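Local coordinates for protein mandelate racemase/muconate lactonizing enzyme (Roseovarius nubinhibens, PDB 2QDD) that belongs to the magnesium-dependent mandelate racemase/muconate lactonizing enzymes of the enolase superfamily and probably catalyses a reaction on a substrate not yet identified, at residues A[119-122]-A[123-127]. Numbering follows the deposited sequence.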
ATOM      1  N   ALA A 119      -8.826 -41.600 -24.879  1.00 43.09           N
ATOM      2  CA  ALA A 119     -10.188 -41.188 -24.534  1.00 38.83           C
ATOM      3  C   ALA A 119     -11.111 -41.094 -25.749  1.00 37.70           C
ATOM      4  O   ALA A 119     -12.333 -41.068 -25.602  1.00 38.66           O
ATOM      5  CB  ALA A 119     -10.161 -39.854 -23.797  1.00 35.31           C
ATOM      6  N   GLY A 120     -10.526 -41.023 -26.943  1.00 37.14           N
ATOM      7  CA  GLY A 120     -11.287 -40.830 -28.177  1.00 36.37           C
ATOM      8  C   GLY A 120     -11.825 -39.421 -28.347  1.00 39.53           C
ATOM      9  O   GLY A 120     -12.870 -39.223 -28.969  1.00 41.98           O
ATOM     10  N   LEU A 121     -11.115 -38.439 -27.792  1.00 40.08           N
ATOM     11  CA  LEU A 121     -11.574 -37.044 -27.802  1.00 35.84           C
ATOM     12  C   LEU A 121     -10.533 -36.107 -28.400  1.00 32.63           C
ATOM     13  O   LEU A 121      -9.339 -36.282 -28.174  1.00 31.69           O
ATOM     14  CB  LEU A 121     -11.959 -36.575 -26.394  1.00 39.06           C
ATOM     15  CG  LEU A 121     -13.011 -37.386 -25.629  1.00 44.69           C
ATOM     16  CD1 LEU A 121     -13.029 -36.981 -24.180  1.00 44.67           C
ATOM     17  CD2 LEU A 121     -14.397 -37.247 -26.246  1.00 49.30           C
ATOM     18  N   PRO A 122     -10.983 -35.116 -29.187  1.00 30.68           N
ATOM     19  CA  PRO A 122     -10.085 -34.060 -29.630  1.00 31.43           C
ATOM     20  C   PRO A 122      -9.632 -33.184 -28.468  1.00 30.70           C
ATOM     21  O   PRO A 122     -10.353 -33.056 -27.477  1.00 30.95           O
ATOM     22  CB  PRO A 122     -10.948 -33.254 -30.603  1.00 23.50           C
ATOM     23  CG  PRO A 122     -12.336 -33.537 -30.197  1.00 28.29           C
ATOM     24  CD  PRO A 122     -12.346 -34.939 -29.722  1.00 30.76           C
ATOM     25  N   LEU A 123      -8.449 -32.593 -28.597  1.00 31.16           N
ATOM     26  CA  LEU A 123      -7.860 -31.806 -27.518  1.00 36.20           C
ATOM     27  C   LEU A 123      -8.738 -30.641 -27.060  1.00 31.56           C
ATOM     28  O   LEU A 123      -8.825 -30.383 -25.866  1.00 31.52           O
ATOM     29  CB  LEU A 123      -6.454 -31.335 -27.888  1.00 35.18           C
ATOM     30  CG  LEU A 123      -5.256 -31.988 -27.192  1.00 44.23           C
ATOM     31  CD1 LEU A 123      -5.359 -33.493 -27.166  1.00 35.41           C
ATOM     32  CD2 LEU A 123      -3.966 -31.575 -27.873  1.00 42.72           C
ATOM     33  N   TRP A 124      -9.426 -29.984 -27.998  1.00 32.53           N
ATOM     34  CA  TRP A 124     -10.351 -28.889 -27.667  1.00 33.49           C
ATOM     35  C   TRP A 124     -11.507 -29.289 -26.752  1.00 31.00           C
ATOM     36  O   TRP A 124     -12.016 -28.457 -25.997  1.00 30.22           O
ATOM     37  CB  TRP A 124     -10.861 -28.152 -28.919  1.00 28.64           C
ATOM     38  CG  TRP A 124     -11.609 -29.017 -29.896  1.00 30.17           C
ATOM     39  CD1 TRP A 124     -11.109 -29.573 -31.040  1.00 28.10           C
ATOM     40  CD2 TRP A 124     -12.985 -29.420 -29.825  1.00 21.88           C
ATOM     41  NE1 TRP A 124     -12.082 -30.295 -31.682  1.00 30.09           N
ATOM     42  CE2 TRP A 124     -13.242 -30.224 -30.955  1.00 28.70           C
ATOM     43  CE3 TRP A 124     -14.022 -29.188 -28.914  1.00 24.04           C
ATOM     44  CZ2 TRP A 124     -14.494 -30.798 -31.199  1.00 26.82           C
ATOM     45  CZ3 TRP A 124     -15.263 -29.769 -29.153  1.00 32.05           C
ATOM     46  CH2 TRP A 124     -15.489 -30.556 -30.293  1.00 27.30           C
ATOM     47  N   GLN A 125     -11.911 -30.557 -26.819  1.00 32.40           N
ATOM     48  CA  GLN A 125     -12.947 -31.091 -25.937  1.00 34.03           C
ATOM     49  C   GLN A 125     -12.416 -31.461 -24.556  1.00 33.83           C
ATOM     50  O   GLN A 125     -13.096 -31.250 -23.544  1.00 38.00           O
ATOM     51  CB  GLN A 125     -13.644 -32.290 -26.576  1.00 29.05           C
ATOM     52  CG  GLN A 125     -14.877 -32.751 -25.819  1.00 29.68           C
ATOM     53  CD  GLN A 125     -15.957 -33.304 -26.725  1.00 36.68           C
ATOM     54  OE1 GLN A 125     -17.112 -32.881 -26.661  1.00 33.89           O
ATOM     55  NE2 GLN A 125     -15.590 -34.255 -27.572  1.00 30.36           N
ATOM     56  N   LEU A 126     -11.205 -32.008 -24.514  1.00 34.47           N
ATOM     57  CA  LEU A 126     -10.529 -32.284 -23.242  1.00 34.99           C
ATOM     58  C   LEU A 126     -10.223 -30.998 -22.483  1.00 32.50           C
ATOM     59  O   LEU A 126     -10.203 -30.985 -21.252  1.00 28.80           O
ATOM     60  CB  LEU A 126      -9.240 -33.078 -23.467  1.00 35.42           C
ATOM     61  CG  LEU A 126      -9.356 -34.581 -23.732  1.00 33.43           C
ATOM     62  CD1 LEU A 126      -7.986 -35.136 -24.057  1.00 27.62           C
ATOM     63  CD2 LEU A 126      -9.954 -35.308 -22.542  1.00 39.70           C
ATOM     64  N   LEU A 127     -10.011 -29.921 -23.237  1.00 28.26           N
ATOM     65  CA  LEU A 127      -9.811 -28.593 -22.678  1.00 30.56           C
ATOM     66  C   LEU A 127     -11.118 -27.853 -22.383  1.00 29.64           C
ATOM     67  O   LEU A 127     -11.103 -26.744 -21.857  1.00 34.20           O
ATOM     68  CB  LEU A 127      -8.891 -27.773 -23.591  1.00 26.90           C
ATOM     69  CG  LEU A 127      -7.469 -28.339 -23.667  1.00 29.15           C
ATOM     70  CD1 LEU A 127      -6.739 -27.880 -24.917  1.00 32.33           C
ATOM     71  CD2 LEU A 127      -6.672 -28.023 -22.407  1.00 30.63           C
TER
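P122 and W124 meet at the start of a one-turn helix, 123-126, and illustrate how a proline at the N-cap position can join a helix ending to the next helix start. Helix 101-119 closes in a Schellman motif, with G120 at positive phi as its C-prime residue; L121 then leads to P122. The hydrogen bonds between 119-122 and 123-127 are both backbone ones: P122 O accepts from L126 N at 3.3 Å, nearly straight at 161° and in the carbonyl plane, and from Q125 N at 3.0 Å, a more bent bond whose donor stands above that plane. Two donors thus share this one carbonyl oxygen, which ties P122 to the first turn.

The aromatic contact is a CH-pi interaction. P122 CB sits 3.8 Å from the centroid of the five-membered ring of W124, over its face, while P122 CG lies over the same face near the ring fusion, 3.5 Å from CE2. The indole is brought there by its first torsion (chi1 60°), which sets CG between the backbone N and the carbonyl carbon and folds the ring back against the proline. H308 of helix 300-311 also meets this indole, with the planes near parallel, and W124 NE1 makes a weak hydrogen bond to P348 O, so the side chain links the N-terminal domain to the C-terminal barrel region. Were W124 an alanine, P122 would probably lose its aromatic cover and H308 its ring partner, with a gap opened between them, and P348 O would lose the weak bond from NE1.

Apolar packing adds a further contact, where the side chain of L121 crosses that of L126 at about a right angle. L126 also rests on W112 and L115 of helix 101-119, while L121 packs against L115 of the second subunit. The two leucines touch through L121 CD1 and L126 CD2, 3.9 Å apart.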